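PDB 6J61: flavin-dependent thymidylate synthase from Thermus thermophilus, which catalyses the reductive methylation of dUMP to dTMP, taking the methyl group from methylenetetrahydrofolate and reducing power from NADPH through its FAD cofactor. Local coordinates for the interface of chains A and B. Numbering follows the deposited sequence. Chains: chain A/B, Flavin-dependent thymidylate synthase.

Contact 1 and contact 2 belong to the same two-fold interface between chains A and B, with centres about 21 Å apart. Both draw on strands 13-21, 65-73 and 165-173 and on helix 24-32, but in different pairings: A:Gln29 serves contact 1 and B:Gln29 contact 2. Because the two-fold repeats each patch with the chains exchanged, these elements meet the partner at several points. Both lie well away from A:Arg184, the likely active-site arginine (about 19 Å from the centre of contact 2, 24 Å from that of contact 1). As interface patches they probably help hold the homotetramer, whose FAD sites are each built by three monomers.

Contact 1: the interface of chains A and B. Residues chain A 21-22, 26, 29, 63, 65; chain B 18-19, 65, 67, 171.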
# COMPACT_ATOMS: atom_id res chain seq x y z
N MET A 21 7.40 6.03 17.70
CA MET A 21 6.07 6.03 18.30
C MET A 21 5.76 4.66 18.88
O MET A 21 5.49 3.70 18.15
CB MET A 21 4.99 6.40 17.27
CG MET A 21 3.60 6.39 17.87
SD MET A 21 2.25 6.78 16.76
CE MET A 21 2.13 5.27 15.93
N GLY A 22 5.80 4.57 20.21
CA GLY A 22 5.51 3.32 20.88
C GLY A 22 6.68 2.38 21.01
O GLY A 22 7.68 2.50 20.30
N ALA A 26 3.24 -0.78 23.35
CA ALA A 26 2.29 -0.36 22.33
C ALA A 26 1.70 -1.56 21.56
O ALA A 26 0.52 -1.57 21.21
CB ALA A 26 2.96 0.61 21.38
N GLN A 29 -0.70 -3.20 23.93
CA GLN A 29 -1.83 -2.30 24.14
C GLN A 29 -2.82 -2.39 22.97
O GLN A 29 -4.03 -2.58 23.17
CB GLN A 29 -1.31 -0.87 24.29
CG GLN A 29 -2.38 0.21 24.15
CD GLN A 29 -1.80 1.61 24.16
OE1 GLN A 29 -0.92 1.94 23.37
NE2 GLN A 29 -2.30 2.44 25.06
N MET A 63 1.51 -0.85 15.06
CA MET A 63 1.21 0.29 15.92
C MET A 63 2.47 0.95 16.46
O MET A 63 2.39 1.92 17.21
CB MET A 63 0.30 -0.12 17.08
CG MET A 63 -1.11 -0.52 16.66
SD MET A 63 -1.82 0.61 15.46
CE MET A 63 -3.36 -0.20 15.02
N VAL A 65 6.12 2.73 15.28
CA VAL A 65 6.76 3.31 14.10
C VAL A 65 8.13 3.93 14.38
O VAL A 65 8.36 4.53 15.42
CB VAL A 65 5.85 4.39 13.45
CG1 VAL A 65 6.50 4.98 12.20
CG2 VAL A 65 4.51 3.78 13.09
N VAL B 18 -4.55 7.90 21.15
CA VAL B 18 -3.65 7.05 21.93
C VAL B 18 -2.21 7.55 21.86
O VAL B 18 -1.51 7.53 22.87
CB VAL B 18 -3.65 5.60 21.42
CG1 VAL B 18 -2.70 4.74 22.26
CG2 VAL B 18 -5.06 5.03 21.46
N ASP B 19 -1.76 7.97 20.68
CA ASP B 19 -0.39 8.43 20.55
C ASP B 19 -0.20 9.25 19.28
O ASP B 19 -1.05 9.23 18.39
CB ASP B 19 0.59 7.25 20.53
CG ASP B 19 2.00 7.66 20.92
OD1 ASP B 19 2.23 8.88 21.05
OD2 ASP B 19 2.88 6.78 21.08
N VAL B 65 2.41 11.03 12.37
CA VAL B 65 1.43 9.96 12.56
C VAL B 65 0.57 10.00 13.83
O VAL B 65 1.06 10.27 14.92
CB VAL B 65 2.14 8.57 12.52
CG1 VAL B 65 1.16 7.45 12.82
CG2 VAL B 65 2.80 8.35 11.17
N LYS B 67 -2.51 7.86 16.13
CA LYS B 67 -3.07 6.54 16.42
C LYS B 67 -4.26 6.78 17.37
O LYS B 67 -4.10 7.33 18.45
CB LYS B 67 -2.00 5.67 17.10
CG LYS B 67 -2.30 4.18 17.10
CD LYS B 67 -1.57 3.43 18.23
CE LYS B 67 -0.06 3.64 18.21
NZ LYS B 67 0.63 2.92 19.34
N LYS B 171 -4.28 3.53 13.25
CA LYS B 171 -3.07 4.31 13.07
C LYS B 171 -3.01 4.76 11.63
O LYS B 171 -3.29 3.98 10.73
CB LYS B 171 -1.85 3.47 13.39
CG LYS B 171 -0.54 4.26 13.38
CD LYS B 171 0.61 3.44 12.80
CE LYS B 171 0.40 3.17 11.30
NZ LYS B 171 1.51 2.38 10.70
O HOH W 1 5.27 6.67 22.01
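B:Lys67 reaches from strand 65-73 of its chain to the end of the 3-10 helix 59-63 of chain A, where its side-chain amino group NZ donates a hydrogen bond to the backbone carbonyl O of A:Met63 at 2.9 Å. The donor comes in at a C=O...N angle of 139° and tilts 22° from the carbonyl plane. A second polar link runs through water 1, which lies 2.8 Å from the backbone N of A:Gly22 and 2.6 Å from the carboxylate OD2 of B:Asp19.

The remaining contacts are mostly apolar and centre on two methionines. A:Met21 holds CG anti to its backbone N and bends only at its last torsion (chi3 77°), which turns the CE methyl in among side chains of chain B. A:Met21 CE meets B:Lys67 CE at 3.6 Å, B:Lys171 CG at 3.8 Å and B:Val65 CG1, whose side chain it crosses at about a right angle. Nearer its base, A:Met21 slides alongside B:Asp19 in the opposite direction. A:Met63 likewise runs antiparallel to B:Lys171, its SD 3.5 Å from B:Lys171 CB, while the aliphatic part of B:Lys171 continues to A:Val65 CG2. On helix 24-32, A:Gln29 meets B:Val18 tip to tip, with A:Gln29 OE1 3.5 Å from B:Val18 CG1.

Lysine stems serve as apolar surface, and the patch joins the strands of chain B to strand ends, helix 24-32 and the 3-10 helix 59-63 of chain A, helping to hold two subunits of the homotetramer together.

Contact 2: the interface of chains A and B. Residues chain A 16, 69, 89, 91, 167-169; chain B 29-30, 33-34.
A:Tyr169, on strand 165-173, lays its ring over the end of helix 24-32 and the loop that follows it in chain B, on a face of the ThyX fold that also carries A:Asn89 and A:Ile91 of the ThyX motif. Chain B backs one face of the ring. B:Val33 lies under the CD1/CE1 half, with A:Tyr169 CE1 3.7 Å from B:Val33 CA, and the two side chains pass in opposite directions. Under the other half, A:Tyr169 CD2 lies 3.7 Å from the methyl CB of B:Ala30.

At the ring's far end the phenol OH of A:Tyr169 donates a 2.7 Å hydrogen bond to the backbone O of B:Ser34. That oxygen sits in the plane of the tyrosine ring. B:Gln29 comes across the tip at about a right angle, its amide plane turned 59° from the ring and its CG 3.3 Å from A:Tyr169 OH. An alanine in place of A:Tyr169 would probably leave the B:Ser34 carbonyl without this donor, open a gap over B:Ala30 and B:Val33, where the ring now lies, and strip A:His69 of the ring beside its face.

A:His69 lies on the other side of the tyrosine ring, with A:Tyr169 CE1 3.9 Å above the imidazole plane and toward its rim. With CG anti to the backbone N (chi1 179°), the imidazole extends between A:Arg16 and A:Glu167. A:His69 NE2 donates to the carboxylate OE2 of A:Glu167 at 2.9 Å, nearly straight at 170° and within the imidazole plane, though it meets the carboxylate from above its plane. On the opposite side the guanidinium NH2 of A:Arg16 gives a hydrogen bond to A:His69 ND1 at 2.8 Å, tilted from both planes. This chain of bonds is likely to fix the ring's rotation. A:Arg16 NH2 also comes close to the B:Ser34 carbonyl, but neither of its N-H bonds is aimed at that oxygen, and no hydrogen bond is counted.

B:Val33, in a left-handed backbone conformation, spreads its branches: CG1 toward A:Tyr169 and A:Phe168 N, CG2 toward A:Asn89.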
# COMPACT_ATOMS: atom_id res chain seq x y z
N ARG A 16 20.49 7.31 11.84
CA ARG A 16 20.14 8.05 13.06
C ARG A 16 18.64 7.94 13.37
O ARG A 16 17.80 8.19 12.51
CB ARG A 16 20.55 9.53 12.88
CG ARG A 16 20.08 10.50 13.98
CD ARG A 16 20.79 11.87 13.88
NE ARG A 16 20.20 12.75 12.88
CZ ARG A 16 19.04 13.39 13.03
NH1 ARG A 16 18.34 13.24 14.14
NH2 ARG A 16 18.56 14.16 12.06
N HIS A 69 17.09 8.93 9.76
CA HIS A 69 17.79 9.90 8.93
C HIS A 69 18.94 9.02 8.41
O HIS A 69 19.82 8.62 9.18
CB HIS A 69 18.32 11.05 9.79
CG HIS A 69 19.10 12.08 9.03
ND1 HIS A 69 19.66 13.18 9.64
CD2 HIS A 69 19.42 12.18 7.72
CE1 HIS A 69 20.29 13.92 8.74
NE2 HIS A 69 20.16 13.33 7.56
N ASN A 89 11.73 10.63 2.18
CA ASN A 89 11.93 11.97 1.66
C ASN A 89 13.42 12.14 1.46
O ASN A 89 14.19 12.10 2.41
CB ASN A 89 11.40 13.06 2.59
CG ASN A 89 11.26 14.39 1.87
OD1 ASN A 89 12.23 15.12 1.66
ND2 ASN A 89 10.04 14.69 1.44
N ILE A 91 16.92 14.10 -0.41
CA ILE A 91 17.52 15.35 -0.86
C ILE A 91 17.50 15.33 -2.39
O ILE A 91 18.19 14.52 -3.00
CB ILE A 91 18.99 15.46 -0.36
CG1 ILE A 91 19.01 16.08 1.04
CG2 ILE A 91 19.84 16.28 -1.31
CD1 ILE A 91 20.38 16.33 1.58
N GLU A 167 21.03 11.55 1.12
CA GLU A 167 20.38 11.45 2.42
C GLU A 167 18.88 11.45 2.29
O GLU A 167 18.33 12.00 1.33
CB GLU A 167 20.74 12.63 3.32
CG GLU A 167 22.20 12.88 3.51
CD GLU A 167 22.44 14.00 4.51
OE1 GLU A 167 23.57 14.51 4.53
OE2 GLU A 167 21.50 14.36 5.26
N PHE A 168 18.23 10.84 3.28
CA PHE A 168 16.78 10.78 3.32
C PHE A 168 16.22 10.40 4.68
O PHE A 168 16.94 9.93 5.57
CB PHE A 168 16.27 9.78 2.27
CG PHE A 168 16.82 8.38 2.44
CD1 PHE A 168 18.00 8.01 1.80
CD2 PHE A 168 16.13 7.42 3.18
CE1 PHE A 168 18.48 6.69 1.88
CE2 PHE A 168 16.60 6.10 3.27
CZ PHE A 168 17.79 5.74 2.62
N TYR A 169 14.92 10.62 4.84
CA TYR A 169 14.20 10.27 6.05
C TYR A 169 13.42 9.01 5.70
O TYR A 169 12.74 8.97 4.68
CB TYR A 169 13.23 11.39 6.44
CG TYR A 169 13.79 12.35 7.45
CD1 TYR A 169 15.11 12.80 7.36
CD2 TYR A 169 13.00 12.82 8.51
CE1 TYR A 169 15.63 13.68 8.30
CE2 TYR A 169 13.51 13.71 9.46
CZ TYR A 169 14.83 14.13 9.35
OH TYR A 169 15.36 15.02 10.27
N GLN B 29 10.84 19.68 9.42
CA GLN B 29 12.07 18.95 9.68
C GLN B 29 12.40 17.93 8.58
O GLN B 29 13.54 17.87 8.09
CB GLN B 29 11.97 18.21 11.01
CG GLN B 29 13.11 17.26 11.26
CD GLN B 29 12.94 16.50 12.55
OE1 GLN B 29 11.94 15.81 12.75
NE2 GLN B 29 13.92 16.62 13.44
N ALA B 30 11.40 17.12 8.22
CA ALA B 30 11.55 16.08 7.20
C ALA B 30 11.67 16.70 5.82
O ALA B 30 12.42 16.19 4.98
CB ALA B 30 10.36 15.13 7.23
N VAL B 33 15.08 17.49 5.62
CA VAL B 33 15.97 16.35 5.83
C VAL B 33 17.08 16.78 6.81
O VAL B 33 18.27 16.55 6.59
CB VAL B 33 16.59 15.89 4.48
CG1 VAL B 33 17.41 14.61 4.66
CG2 VAL B 33 15.48 15.66 3.46
N SER B 34 16.65 17.41 7.90
CA SER B 34 17.53 17.95 8.94
C SER B 34 18.35 16.96 9.81
O SER B 34 17.96 15.80 9.98
CB SER B 34 16.69 18.84 9.87
OG SER B 34 17.40 19.21 11.04